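Local coordinates for protein Tas1 (Pseudomonas aeruginosa, PDB 6OX6) that is a type VI secretion toxin that pyrophosphorylates adenosine nucleotides to (p)ppApp, depleting ADP and ATP in competing cells, at residues T243-G248 with R288-I293; Y253-A258 with A356-E361; P282-E287 with I304-R309; A308-I313 with G360-N365. All coordinates share one frame; numbering follows the deposited sequence.

Contact 1 of 4, residues T243-G248 with R288-I293; sequences TQVPKG and RAMQKI. With ACT (acetate ion), chain D.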
loop_
_atom_site.group_PDB
_atom_site.type_symbol
_atom_site.label_atom_id
_atom_site.label_comp_id
_atom_site.label_asym_id
_atom_site.label_seq_id
_atom_site.Cartn_x
_atom_site.Cartn_y
_atom_site.Cartn_z
ATOM N N THR A 243 -3.332 6.589 -24.698
ATOM C CA THR A 243 -2.841 5.781 -23.585
ATOM C C THR A 243 -2.150 4.489 -24.056
ATOM O O THR A 243 -2.766 3.643 -24.693
ATOM C CB THR A 243 -3.980 5.424 -22.623
ATOM O OG1 THR A 243 -3.538 4.402 -21.721
ATOM C CG2 THR A 243 -5.212 4.948 -23.400
ATOM N N GLN A 244 -0.856 4.377 -23.789
ATOM C CA GLN A 244 -0.076 3.245 -24.284
ATOM C C GLN A 244 -0.173 1.891 -23.583
ATOM O O GLN A 244 0.193 1.753 -22.415
ATOM C CB GLN A 244 1.400 3.646 -24.395
ATOM C CG GLN A 244 1.639 4.923 -25.184
ATOM C CD GLN A 244 1.751 4.674 -26.675
ATOM O OE1 GLN A 244 2.080 3.571 -27.110
ATOM N NE2 GLN A 244 1.475 5.703 -27.469
ATOM N N VAL A 245 -0.672 0.895 -24.313
ATOM C CA VAL A 245 -0.718 -0.481 -23.797
ATOM C C VAL A 245 0.700 -0.909 -23.430
ATOM O O VAL A 245 1.636 -0.651 -24.208
ATOM C CB VAL A 245 -1.326 -1.423 -24.847
ATOM C CG1 VAL A 245 -1.464 -2.825 -24.304
ATOM C CG2 VAL A 245 -2.686 -0.901 -25.337
ATOM N N PRO A 246 0.937 -1.496 -22.261
ATOM C CA PRO A 246 2.301 -1.921 -21.929
ATOM C C PRO A 246 2.642 -3.223 -22.636
ATOM O O PRO A 246 1.776 -4.041 -22.942
ATOM C CB PRO A 246 2.271 -2.099 -20.404
ATOM C CG PRO A 246 1.011 -1.392 -19.938
ATOM C CD PRO A 246 0.047 -1.563 -21.086
ATOM N N LYS A 247 3.933 -3.392 -22.913
ATOM C CA LYS A 247 4.393 -4.599 -23.586
ATOM C C LYS A 247 4.123 -5.815 -22.712
ATOM O O LYS A 247 4.443 -5.822 -21.521
ATOM C CB LYS A 247 5.883 -4.497 -23.907
ATOM C CG LYS A 247 6.242 -3.409 -24.912
ATOM C CD LYS A 247 6.578 -3.983 -26.302
ATOM C CE LYS A 247 7.392 -5.290 -26.245
ATOM N NZ LYS A 247 7.958 -5.676 -27.591
ATOM N N GLY A 248 3.534 -6.846 -23.299
ATOM C CA GLY A 248 3.187 -8.022 -22.536
ATOM C C GLY A 248 2.000 -7.849 -21.619
ATOM O O GLY A 248 1.729 -8.744 -20.810
ATOM N N ARG A 288 -7.247 1.265 -15.685
ATOM C CA ARG A 288 -6.551 1.635 -14.462
ATOM C C ARG A 288 -5.315 0.770 -14.278
ATOM O O ARG A 288 -4.255 1.268 -13.881
ATOM C CB ARG A 288 -7.502 1.517 -13.276
ATOM C CG ARG A 288 -8.547 2.649 -13.249
ATOM C CD ARG A 288 -9.570 2.435 -12.150
ATOM N NE ARG A 288 -8.920 2.283 -10.853
ATOM C CZ ARG A 288 -8.741 3.256 -9.968
ATOM N NH1 ARG A 288 -9.179 4.482 -10.217
ATOM N NH2 ARG A 288 -8.121 2.993 -8.827
ATOM N N ALA A 289 -5.434 -0.521 -14.594
ATOM C CA ALA A 289 -4.293 -1.420 -14.536
ATOM C C ALA A 289 -3.175 -0.906 -15.427
ATOM O O ALA A 289 -2.019 -0.833 -15.006
ATOM C CB ALA A 289 -4.717 -2.826 -14.953
HETATM N N MSE A 290 -3.513 -0.504 -16.650
HETATM C CA MSE A 290 -2.512 0.023 -17.556
HETATM C C MSE A 290 -1.893 1.320 -17.103
HETATM O O MSE A 290 -0.676 1.486 -17.214
HETATM C CB MSE A 290 -3.079 0.204 -18.982
HETATM C CG MSE A 290 -3.310 -1.107 -19.714
HETATM SE SE MSE A 290 -4.524 -0.958 -21.207
HETATM C CE MSE A 290 -3.681 0.524 -22.125
ATOM N N GLN A 291 -2.713 2.215 -16.564
ATOM C CA GLN A 291 -2.229 3.496 -16.068
ATOM C C GLN A 291 -1.288 3.277 -14.888
ATOM O O GLN A 291 -0.267 3.954 -14.764
ATOM C CB GLN A 291 -3.399 4.389 -15.652
ATOM C CG GLN A 291 -4.030 5.158 -16.800
ATOM C CD GLN A 291 -3.015 5.953 -17.597
ATOM O OE1 GLN A 291 -1.925 5.465 -17.898
ATOM N NE2 GLN A 291 -3.368 7.186 -17.943
ATOM N N LYS A 292 -1.635 2.328 -14.021
ATOM C CA LYS A 292 -0.802 2.024 -12.853
ATOM C C LYS A 292 0.510 1.355 -13.262
ATOM O O LYS A 292 1.579 1.672 -12.716
ATOM C CB LYS A 292 -1.583 1.146 -11.878
ATOM C CG LYS A 292 -0.841 0.815 -10.603
ATOM C CD LYS A 292 -1.782 0.190 -9.591
ATOM C CE LYS A 292 -1.159 0.130 -8.202
ATOM N NZ LYS A 292 -2.152 -0.373 -7.214
ATOM N N ILE A 293 0.459 0.435 -14.227
ATOM C CA ILE A 293 1.695 -0.158 -14.748
ATOM C C ILE A 293 2.598 0.910 -15.340
ATOM O O ILE A 293 3.816 0.908 -15.115
ATOM C CB ILE A 293 1.374 -1.234 -15.797
ATOM C CG1 ILE A 293 0.833 -2.477 -15.093
ATOM C CG2 ILE A 293 2.633 -1.521 -16.666
ATOM C CD1 ILE A 293 0.019 -3.412 -16.033
HETATM C C ACT D . -9.255 -0.390 -8.603
HETATM O O ACT D . -8.285 0.314 -9.009
HETATM O OXT ACT D . -9.468 -0.815 -7.443
HETATM C CH3 ACT D . -10.329 -0.782 -9.703
#
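Pro246 and Val245, in the loop that leads into helix 249-253, lie against Met290 and Ile293 on one side of helix 286-296, forming a loop-on-helix contact at the N-terminal end of the modelled chain. No hydrogen bond joins the two segments, and the contact rests on apolar packing. The Pro246 ring crosses both helix side chains at about a right angle: its CD sits 3.7 Å from Met290 CG, while its CG reaches Ile293 CG2, also at 3.7 Å. Met290 is a selenomethionine whose chain bends at its last torsion (chi3 52°), which carries CE to 3.5 Å from Val245 CA. The same methyl touches Val245 CG2, and Thr243 OG1 lies 3.9 Å from Met290 CE. Polar links flank this patch: Gln244 O accepts a hydrogen bond from Asn294 ND2, and Thr243 OG1 is bonded to Glu287 OE1. Phe249 of helix 249-253 also touches Met290 and Ile293. Arg288, in the same helix as Met290, does not touch the loop. Instead, Arg288 NE and Arg288 NH2 donate at 2.8 and 2.7 Å to O of an acetate ion, probably from the crystallisation liquor; this oxygen lies at the guanidinium edge, in its plane.

Contact 2 of 4, residues Y253-A258 with A356-E361; sequences YGKAPA and AGIPGE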
loop_
_atom_site.group_PDB
_atom_site.type_symbol
_atom_site.label_atom_id
_atom_site.label_comp_id
_atom_site.label_asym_id
_atom_site.label_seq_id
_atom_site.Cartn_x
_atom_site.Cartn_y
_atom_site.Cartn_z
ATOM N N TYR A 253 -2.393 -9.832 -17.861
ATOM C CA TYR A 253 -3.781 -9.598 -17.456
ATOM C C TYR A 253 -4.615 -10.878 -17.452
ATOM O O TYR A 253 -5.506 -11.026 -16.603
ATOM C CB TYR A 253 -4.421 -8.556 -18.371
ATOM C CG TYR A 253 -5.648 -7.864 -17.791
ATOM C CD1 TYR A 253 -6.923 -8.327 -18.082
ATOM C CD2 TYR A 253 -5.526 -6.738 -16.959
ATOM C CE1 TYR A 253 -8.051 -7.708 -17.569
ATOM C CE2 TYR A 253 -6.645 -6.109 -16.437
ATOM C CZ TYR A 253 -7.916 -6.599 -16.752
ATOM O OH TYR A 253 -9.052 -5.990 -16.250
ATOM N N GLY A 254 -4.323 -11.827 -18.357
ATOM C CA GLY A 254 -5.144 -13.021 -18.473
ATOM C C GLY A 254 -4.968 -14.019 -17.347
ATOM O O GLY A 254 -5.821 -14.903 -17.170
ATOM N N LYS A 255 -3.881 -13.904 -16.577
ATOM C CA LYS A 255 -3.754 -14.765 -15.411
ATOM C C LYS A 255 -4.503 -14.225 -14.202
ATOM O O LYS A 255 -4.569 -14.911 -13.172
ATOM C CB LYS A 255 -2.275 -14.990 -15.056
ATOM C CG LYS A 255 -1.424 -15.591 -16.193
ATOM C CD LYS A 255 -0.371 -14.613 -16.707
ATOM C CE LYS A 255 0.744 -15.319 -17.483
ATOM N NZ LYS A 255 0.201 -16.446 -18.271
ATOM N N ALA A 256 -5.083 -13.036 -14.299
ATOM C CA ALA A 256 -5.644 -12.375 -13.120
ATOM C C ALA A 256 -6.869 -13.112 -12.576
ATOM O O ALA A 256 -6.975 -13.282 -11.352
ATOM C CB ALA A 256 -5.957 -10.910 -13.441
ATOM N N PRO A 257 -7.803 -13.592 -13.427
ATOM C CA PRO A 257 -8.885 -14.444 -12.895
ATOM C C PRO A 257 -8.396 -15.666 -12.125
ATOM O O PRO A 257 -8.941 -15.975 -11.059
ATOM C CB PRO A 257 -9.664 -14.837 -14.158
ATOM C CG PRO A 257 -9.471 -13.699 -15.081
ATOM C CD PRO A 257 -8.055 -13.228 -14.838
ATOM N N ALA A 258 -7.379 -16.370 -12.626
ATOM C CA ALA A 258 -6.871 -17.521 -11.886
ATOM C C ALA A 258 -6.156 -17.090 -10.607
ATOM O O ALA A 258 -6.219 -17.789 -9.588
ATOM C CB ALA A 258 -5.925 -18.341 -12.758
ATOM N N ALA A 356 -0.756 -19.097 -10.895
ATOM C CA ALA A 356 -0.984 -18.586 -12.239
ATOM C C ALA A 356 0.155 -17.713 -12.752
ATOM O O ALA A 356 0.114 -17.301 -13.919
ATOM C CB ALA A 356 -2.289 -17.796 -12.287
ATOM N N GLY A 357 1.149 -17.407 -11.914
ATOM C CA GLY A 357 2.317 -16.674 -12.350
ATOM C C GLY A 357 2.244 -15.173 -12.194
ATOM O O GLY A 357 3.054 -14.463 -12.809
ATOM N N ILE A 358 1.286 -14.662 -11.429
ATOM C CA ILE A 358 1.233 -13.233 -11.122
ATOM C C ILE A 358 0.946 -13.069 -9.640
ATOM O O ILE A 358 0.449 -13.992 -8.971
ATOM C CB ILE A 358 0.166 -12.494 -11.963
ATOM C CG1 ILE A 358 -1.227 -12.956 -11.568
ATOM C CG2 ILE A 358 0.468 -12.594 -13.458
ATOM C CD1 ILE A 358 -2.226 -11.842 -11.616
ATOM N N PRO A 359 1.260 -11.906 -9.090
ATOM C CA PRO A 359 1.029 -11.686 -7.659
ATOM C C PRO A 359 -0.429 -11.380 -7.345
ATOM O O PRO A 359 -1.170 -10.798 -8.144
ATOM C CB PRO A 359 1.943 -10.495 -7.322
ATOM C CG PRO A 359 2.955 -10.452 -8.436
ATOM C CD PRO A 359 2.195 -10.932 -9.663
ATOM N N GLY A 360 -0.853 -11.838 -6.174
ATOM C CA GLY A 360 -2.125 -11.441 -5.607
ATOM C C GLY A 360 -1.872 -10.635 -4.347
ATOM O O GLY A 360 -0.877 -10.846 -3.657
ATOM N N GLU A 361 -2.771 -9.703 -4.065
ATOM C CA GLU A 361 -2.698 -8.850 -2.878
ATOM C C GLU A 361 -3.755 -9.272 -1.867
ATOM O O GLU A 361 -4.938 -9.339 -2.201
ATOM C CB GLU A 361 -2.914 -7.376 -3.229
ATOM C CG GLU A 361 -3.156 -6.500 -1.992
ATOM C CD GLU A 361 -3.524 -5.038 -2.313
ATOM O OE1 GLU A 361 -4.743 -4.713 -2.439
ATOM O OE2 GLU A 361 -2.592 -4.204 -2.424
#
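Lys255 and Ala356 bring their CA atoms to 5.7 Å where a type I turn from Tyr253 to Ala256, closed by Ala256 N to Tyr253 O at 3.1 Å, meets the loop ahead of strand 359-365. No hydrogen bond crosses between the segments, so the contact consists of side chains against backbone and methyl against methyl. The aliphatic part of Lys255 passes the Ala356 carbonyl, with Lys255 CG 3.2 Å from Ala356 O, and its CD then comes to 3.9 Å from Ile358 CG2. Bends at chi2 and chi4 let the far end of the lysine lead away from the loop. Nearby, the methyl groups of Ala258 and Ala356 face each other, CB to CB at 3.7 Å. The contact joins the approach to the middle strand of the mixed five-stranded sheet to the start of helix 256-273. Gly357, with a positive phi of 92°, turns the chain between Ala356 and Ile358. Ile358 places CG1 between its backbone N and carbonyl carbon (chi1 67°), and CD1 extends to 3.8 Å from Ala256 CA. Ala256 in turn packs on Ile283. Within the loop, Ile358 O accepts a hydrogen bond from Thr354 OG1, and Gly360 is already paired by its backbone with Met352 of strand 347-353.

Contact 3 of 4, residues P282-E287 with I304-R309; sequences PIKSRE and IKDLAR. With ACT (acetate ion), chain D.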
loop_
_atom_site.group_PDB
_atom_site.type_symbol
_atom_site.label_atom_id
_atom_site.label_comp_id
_atom_site.label_asym_id
_atom_site.label_seq_id
_atom_site.Cartn_x
_atom_site.Cartn_y
_atom_site.Cartn_z
ATOM N N PRO A 282 -13.468 -7.547 -7.823
ATOM C CA PRO A 282 -13.169 -7.974 -9.194
ATOM C C PRO A 282 -11.735 -7.620 -9.573
ATOM O O PRO A 282 -11.022 -6.899 -8.866
ATOM C CB PRO A 282 -14.178 -7.194 -10.042
ATOM C CG PRO A 282 -14.424 -5.943 -9.241
ATOM C CD PRO A 282 -14.358 -6.370 -7.795
ATOM N N ILE A 283 -11.326 -8.147 -10.726
ATOM C CA ILE A 283 -10.012 -7.866 -11.288
ATOM C C ILE A 283 -9.888 -6.373 -11.559
ATOM O O ILE A 283 -10.866 -5.713 -11.924
ATOM C CB ILE A 283 -9.831 -8.721 -12.559
ATOM C CG1 ILE A 283 -9.152 -10.042 -12.222
ATOM C CG2 ILE A 283 -9.070 -8.002 -13.651
ATOM C CD1 ILE A 283 -9.997 -10.960 -11.374
ATOM N N LYS A 284 -8.694 -5.817 -11.345
ATOM C CA LYS A 284 -8.494 -4.396 -11.612
ATOM C C LYS A 284 -8.926 -4.073 -13.037
ATOM O O LYS A 284 -8.646 -4.831 -13.966
ATOM C CB LYS A 284 -7.028 -4.008 -11.412
ATOM C CG LYS A 284 -6.777 -2.507 -11.449
ATOM C CD LYS A 284 -5.382 -2.141 -10.951
ATOM C CE LYS A 284 -5.477 -1.240 -9.718
ATOM N NZ LYS A 284 -6.267 -1.863 -8.603
ATOM N N SER A 285 -9.622 -2.950 -13.212
ATOM C CA SER A 285 -10.089 -2.595 -14.547
ATOM C C SER A 285 -8.909 -2.342 -15.470
ATOM O O SER A 285 -7.833 -1.908 -15.035
ATOM C CB SER A 285 -10.985 -1.352 -14.513
ATOM O OG SER A 285 -10.231 -0.156 -14.738
ATOM N N ARG A 286 -9.146 -2.584 -16.763
ATOM C CA ARG A 286 -8.096 -2.540 -17.774
ATOM C C ARG A 286 -7.377 -1.191 -17.795
ATOM O O ARG A 286 -6.149 -1.133 -17.673
ATOM C CB ARG A 286 -8.689 -2.856 -19.153
ATOM C CG ARG A 286 -7.671 -2.816 -20.315
ATOM C CD ARG A 286 -8.224 -3.462 -21.627
ATOM N NE ARG A 286 -7.577 -4.745 -21.881
ATOM C CZ ARG A 286 -8.160 -5.921 -21.670
ATOM N NH1 ARG A 286 -9.411 -5.957 -21.219
ATOM N NH2 ARG A 286 -7.504 -7.052 -21.903
ATOM N N GLU A 287 -8.128 -0.096 -17.973
ATOM C CA GLU A 287 -7.503 1.221 -18.097
ATOM C C GLU A 287 -6.702 1.568 -16.857
ATOM O O GLU A 287 -5.607 2.138 -16.948
ATOM C CB GLU A 287 -8.554 2.308 -18.344
ATOM C CG GLU A 287 -7.980 3.705 -18.669
ATOM C CD GLU A 287 -7.295 3.793 -20.047
ATOM O OE1 GLU A 287 -6.331 4.591 -20.179
ATOM O OE2 GLU A 287 -7.728 3.085 -20.995
ATOM N N ILE A 304 3.174 -5.230 -11.423
ATOM C CA ILE A 304 1.955 -4.837 -10.723
ATOM C C ILE A 304 1.464 -6.004 -9.876
ATOM O O ILE A 304 1.456 -7.162 -10.316
ATOM C CB ILE A 304 0.873 -4.361 -11.711
ATOM C CG1 ILE A 304 -0.364 -3.893 -10.945
ATOM C CG2 ILE A 304 0.497 -5.464 -12.694
ATOM C CD1 ILE A 304 -1.367 -3.116 -11.826
ATOM N N LYS A 305 1.030 -5.703 -8.651
ATOM C CA LYS A 305 0.773 -6.741 -7.666
ATOM C C LYS A 305 -0.677 -6.812 -7.195
ATOM O O LYS A 305 -1.014 -7.716 -6.415
ATOM C CB LYS A 305 1.709 -6.545 -6.464
ATOM C CG LYS A 305 3.177 -6.392 -6.896
ATOM C CD LYS A 305 4.136 -6.257 -5.709
ATOM C CE LYS A 305 5.600 -6.128 -6.173
ATOM N NZ LYS A 305 5.831 -4.902 -7.026
ATOM N N ASP A 306 -1.551 -5.916 -7.652
ATOM C CA ASP A 306 -2.918 -5.877 -7.148
ATOM C C ASP A 306 -3.939 -6.027 -8.264
ATOM O O ASP A 306 -5.075 -5.567 -8.138
ATOM C CB ASP A 306 -3.176 -4.595 -6.355
ATOM C CG ASP A 306 -3.187 -3.338 -7.237
ATOM O OD1 ASP A 306 -2.552 -3.348 -8.328
ATOM O OD2 ASP A 306 -3.814 -2.326 -6.819
ATOM N N LEU A 307 -3.560 -6.679 -9.363
ATOM C CA LEU A 307 -4.566 -7.047 -10.355
ATOM C C LEU A 307 -5.677 -7.871 -9.708
ATOM O O LEU A 307 -6.869 -7.594 -9.896
ATOM C CB LEU A 307 -3.905 -7.799 -11.516
ATOM C CG LEU A 307 -3.090 -6.876 -12.429
ATOM C CD1 LEU A 307 -2.391 -7.688 -13.502
ATOM C CD2 LEU A 307 -3.995 -5.803 -13.059
ATOM N N ALA A 308 -5.298 -8.863 -8.918
ATOM C CA ALA A 308 -6.204 -9.601 -8.055
ATOM C C ALA A 308 -5.962 -9.154 -6.625
ATOM O O ALA A 308 -4.805 -9.013 -6.193
ATOM C CB ALA A 308 -5.971 -11.113 -8.181
ATOM N N ARG A 309 -7.043 -8.937 -5.881
ATOM C CA ARG A 309 -6.852 -8.464 -4.520
ATOM C C ARG A 309 -8.078 -8.779 -3.686
ATOM O O ARG A 309 -9.183 -8.906 -4.213
ATOM C CB ARG A 309 -6.560 -6.962 -4.505
ATOM C CG ARG A 309 -7.680 -6.110 -5.038
ATOM C CD ARG A 309 -7.433 -4.661 -4.656
ATOM N NE ARG A 309 -8.592 -3.838 -4.967
ATOM C CZ ARG A 309 -9.666 -3.741 -4.185
ATOM N NH1 ARG A 309 -9.716 -4.398 -3.025
ATOM N NH2 ARG A 309 -10.686 -2.983 -4.564
HETATM C C ACT D . -9.255 -0.390 -8.603
HETATM O O ACT D . -8.285 0.314 -9.009
HETATM O OXT ACT D . -9.468 -0.815 -7.443
HETATM C CH3 ACT D . -10.329 -0.782 -9.703
HETATM O O HOH W 1 -8.119 -3.738 -7.845
#
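Lys284 and Leu307 make the close-fitting part of this contact. Lys284 N donates to Leu307 O at 2.9 Å, with an N-H...O angle of 162° and the donor in the carbonyl plane on a lone pair. A weaker CA-H...O contact to the same carbonyl runs from Ile283 CA to Leu307 O at 3.4 Å. Just beyond, Lys284 CB lies 3.9 Å from Leu307 CD2, and Leu307 itself is buried against Ala289 and Val252. This contact joins the loop entering helix 286-296, where Ser285 is the N-cap, to the loop running into strand 308-313 of the central sheet; the helix lies between them in the chain. The polar end of Lys284 lies on the solvent side, beside a water and an acetate ion, the latter probably from the crystallisation liquor. Lys284 CG stands anti to the backbone N (chi1 -171°), and bends at chi3 and chi4 bring Lys284 NZ to a salt bridge with Asp306 OD2 at 3.1 Å. NZ approaches Asp306 OD2 from above the carboxylate plane, 62° out of it, and this oxygen has a stronger partner in Lys292 NZ. Lys284 NZ is also 2.7 Å from the water and gives a weak hydrogen bond to acetate O. Because the water accepts from both Lys284 NZ and Arg309 NE, which are 4.7 Å apart, it may ease the repulsion of their like charges.

Contact 4 of 4, residues A308-I313 with G360-N365; sequences ARNTII and GEIQVN. With ACT (acetate ion), chain I.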
loop_
_atom_site.group_PDB
_atom_site.type_symbol
_atom_site.label_atom_id
_atom_site.label_comp_id
_atom_site.label_asym_id
_atom_site.label_seq_id
_atom_site.Cartn_x
_atom_site.Cartn_y
_atom_site.Cartn_z
ATOM N N ALA A 308 -5.298 -8.863 -8.918
ATOM C CA ALA A 308 -6.204 -9.601 -8.055
ATOM C C ALA A 308 -5.962 -9.154 -6.625
ATOM O O ALA A 308 -4.805 -9.013 -6.193
ATOM C CB ALA A 308 -5.971 -11.113 -8.181
ATOM N N ARG A 309 -7.043 -8.937 -5.881
ATOM C CA ARG A 309 -6.852 -8.464 -4.520
ATOM C C ARG A 309 -8.078 -8.779 -3.686
ATOM O O ARG A 309 -9.183 -8.906 -4.213
ATOM C CB ARG A 309 -6.560 -6.962 -4.505
ATOM C CG ARG A 309 -7.680 -6.110 -5.038
ATOM C CD ARG A 309 -7.433 -4.661 -4.656
ATOM N NE ARG A 309 -8.592 -3.838 -4.967
ATOM C CZ ARG A 309 -9.666 -3.741 -4.185
ATOM N NH1 ARG A 309 -9.716 -4.398 -3.025
ATOM N NH2 ARG A 309 -10.686 -2.983 -4.564
ATOM N N ASN A 310 -7.880 -8.896 -2.375
ATOM C CA ASN A 310 -9.017 -8.932 -1.470
ATOM C C ASN A 310 -8.580 -8.424 -0.102
ATOM O O ASN A 310 -7.427 -8.039 0.109
ATOM C CB ASN A 310 -9.649 -10.327 -1.386
ATOM C CG ASN A 310 -8.661 -11.394 -1.011
ATOM O OD1 ASN A 310 -7.964 -11.284 0.004
ATOM N ND2 ASN A 310 -8.648 -12.486 -1.782
ATOM N N THR A 311 -9.526 -8.378 0.813
ATOM C CA THR A 311 -9.303 -7.898 2.165
ATOM C C THR A 311 -9.848 -8.932 3.137
ATOM O O THR A 311 -10.969 -9.426 2.963
ATOM C CB THR A 311 -10.002 -6.528 2.414
ATOM O OG1 THR A 311 -9.596 -5.574 1.422
ATOM C CG2 THR A 311 -9.647 -5.978 3.782
ATOM N N ILE A 312 -9.070 -9.238 4.170
ATOM C CA ILE A 312 -9.535 -10.078 5.259
ATOM C C ILE A 312 -9.832 -9.189 6.459
ATOM O O ILE A 312 -8.971 -8.430 6.922
ATOM C CB ILE A 312 -8.513 -11.164 5.605
ATOM C CG1 ILE A 312 -8.259 -12.055 4.384
ATOM C CG2 ILE A 312 -8.988 -11.958 6.790
ATOM C CD1 ILE A 312 -7.150 -13.087 4.584
ATOM N N ILE A 313 -11.060 -9.249 6.945
ATOM C CA ILE A 313 -11.476 -8.446 8.091
ATOM C C ILE A 313 -11.642 -9.402 9.254
ATOM O O ILE A 313 -12.461 -10.326 9.189
ATOM C CB ILE A 313 -12.774 -7.666 7.812
ATOM C CG1 ILE A 313 -12.591 -6.718 6.622
ATOM C CG2 ILE A 313 -13.251 -6.894 9.049
ATOM C CD1 ILE A 313 -13.123 -7.291 5.320
ATOM N N GLY A 360 -0.853 -11.838 -6.174
ATOM C CA GLY A 360 -2.125 -11.441 -5.607
ATOM C C GLY A 360 -1.872 -10.635 -4.347
ATOM O O GLY A 360 -0.877 -10.846 -3.657
ATOM N N GLU A 361 -2.771 -9.703 -4.065
ATOM C CA GLU A 361 -2.698 -8.850 -2.878
ATOM C C GLU A 361 -3.755 -9.272 -1.867
ATOM O O GLU A 361 -4.938 -9.339 -2.201
ATOM C CB GLU A 361 -2.914 -7.376 -3.229
ATOM C CG GLU A 361 -3.156 -6.500 -1.992
ATOM C CD GLU A 361 -3.524 -5.038 -2.313
ATOM O OE1 GLU A 361 -4.743 -4.713 -2.439
ATOM O OE2 GLU A 361 -2.592 -4.204 -2.424
ATOM N N ILE A 362 -3.343 -9.533 -0.626
ATOM C CA ILE A 362 -4.298 -9.796 0.450
ATOM C C ILE A 362 -4.025 -8.839 1.608
ATOM O O ILE A 362 -2.977 -8.927 2.262
ATOM C CB ILE A 362 -4.245 -11.244 0.940
ATOM C CG1 ILE A 362 -4.578 -12.211 -0.187
ATOM C CG2 ILE A 362 -5.252 -11.402 2.044
ATOM C CD1 ILE A 362 -4.362 -13.679 0.195
ATOM N N GLN A 363 -4.980 -7.966 1.897
ATOM C CA GLN A 363 -4.862 -7.045 3.018
ATOM C C GLN A 363 -5.641 -7.577 4.207
ATOM O O GLN A 363 -6.636 -8.282 4.046
ATOM C CB GLN A 363 -5.405 -5.669 2.661
ATOM C CG GLN A 363 -4.634 -4.963 1.594
ATOM C CD GLN A 363 -5.193 -3.593 1.368
ATOM O OE1 GLN A 363 -6.182 -3.422 0.663
ATOM N NE2 GLN A 363 -4.612 -2.619 2.016
ATOM N N VAL A 364 -5.206 -7.202 5.402
ATOM C CA VAL A 364 -5.859 -7.628 6.630
ATOM C C VAL A 364 -5.950 -6.435 7.558
ATOM O O VAL A 364 -4.985 -5.673 7.703
ATOM C CB VAL A 364 -5.106 -8.777 7.340
ATOM C CG1 VAL A 364 -6.026 -9.422 8.329
ATOM C CG2 VAL A 364 -4.563 -9.823 6.338
ATOM N N ASN A 365 -7.093 -6.291 8.217
ATOM C CA ASN A 365 -7.258 -5.220 9.193
ATOM C C ASN A 365 -8.475 -5.532 10.040
ATOM O O ASN A 365 -9.244 -6.447 9.738
ATOM C CB ASN A 365 -7.426 -3.849 8.529
ATOM C CG ASN A 365 -6.640 -2.761 9.251
ATOM O OD1 ASN A 365 -6.489 -2.808 10.473
ATOM N ND2 ASN A 365 -6.107 -1.804 8.499
HETATM C C ACT I . -7.773 -1.211 3.823
HETATM O O ACT I . -6.952 -0.512 3.157
HETATM O OXT ACT I . -9.037 -1.148 3.834
HETATM C CH3 ACT I . -7.113 -2.310 4.755
HETATM O O HOH W 2 -7.159 -5.474 -0.795
HETATM O O HOH W 3 -8.907 -2.906 1.022
#
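Gln363 and Asn310 belong to neighbouring parallel strands, 360-365 and 308-313, whose segment axes are at 22° to each other. Their backbones alternate as donor and acceptor: Glu361 N to Ala308 O, Asn310 N to Glu361 O, Gln363 N to Asn310 O, Ile312 N to Gln363 O and Asn365 N to Ile312 O. The fourth is short and straight, 2.6 Å from Ile312 N to Gln363 O with an N-H...O angle of 173°. On the Arg309, Thr311 and Glu361 face, the side chain of Gln363 starts with CB 4.0 Å from Asn310 O. CG lies anti to the carbonyl carbon (chi1 -65°), and the chain runs extended to CD, near an acetate ion. At the tip, one water lies 2.7 Å from Gln363 OE1 and a second donates to it at 2.8 Å, both waters also bonded to Thr311 OG1. Gln363 NE2 gives a weak bond to acetate O at 3.3 Å. Arg309 and Glu361 lie side by side there, but Arg309 NE and Glu361 OE1 remain 4.7 Å apart. The opposite face is apolar apart from Asn310, whose ND2 bonds Asp264 while OD1, buried without a partner, lies 3.4 Å from Ile362 CG2. Ile312 CD1 also packs on that methyl, at 3.6 Å. Helices 256-273 and 319-328 cover this face: Ala267 meets Asn310 and Ile312, and Leu326 meets Ile362 and Val364. At the edges of the pair, strand 277-280 bonds to 308-313 and strand 347-353 to 359-365.

How the contacts relate
The four contacts run from the periphery of the domain to its centre. The centre of contact 1 lies about 21 Å from the centre of the chain, that of contact 2 about 17 Å, of contact 3 about 13 Å and of contact 4 about 6 Å. Contacts 1 and 3 share helix 286-296 and are joined by the Lys292 to Asp306 salt bridge, their centres 11 Å apart. Contact 3 hands over to contact 4 at Ala308 and Arg309, and contact 2 does so at Gly360 and Glu361, so both feed adjacent strands of one mixed sheet. In sequence, contact 3 is nested inside the loop closed by contact 2, while contact 1 closes before contact 4 opens. The first loops and helices of the modelled region are thereby joined to the sheet.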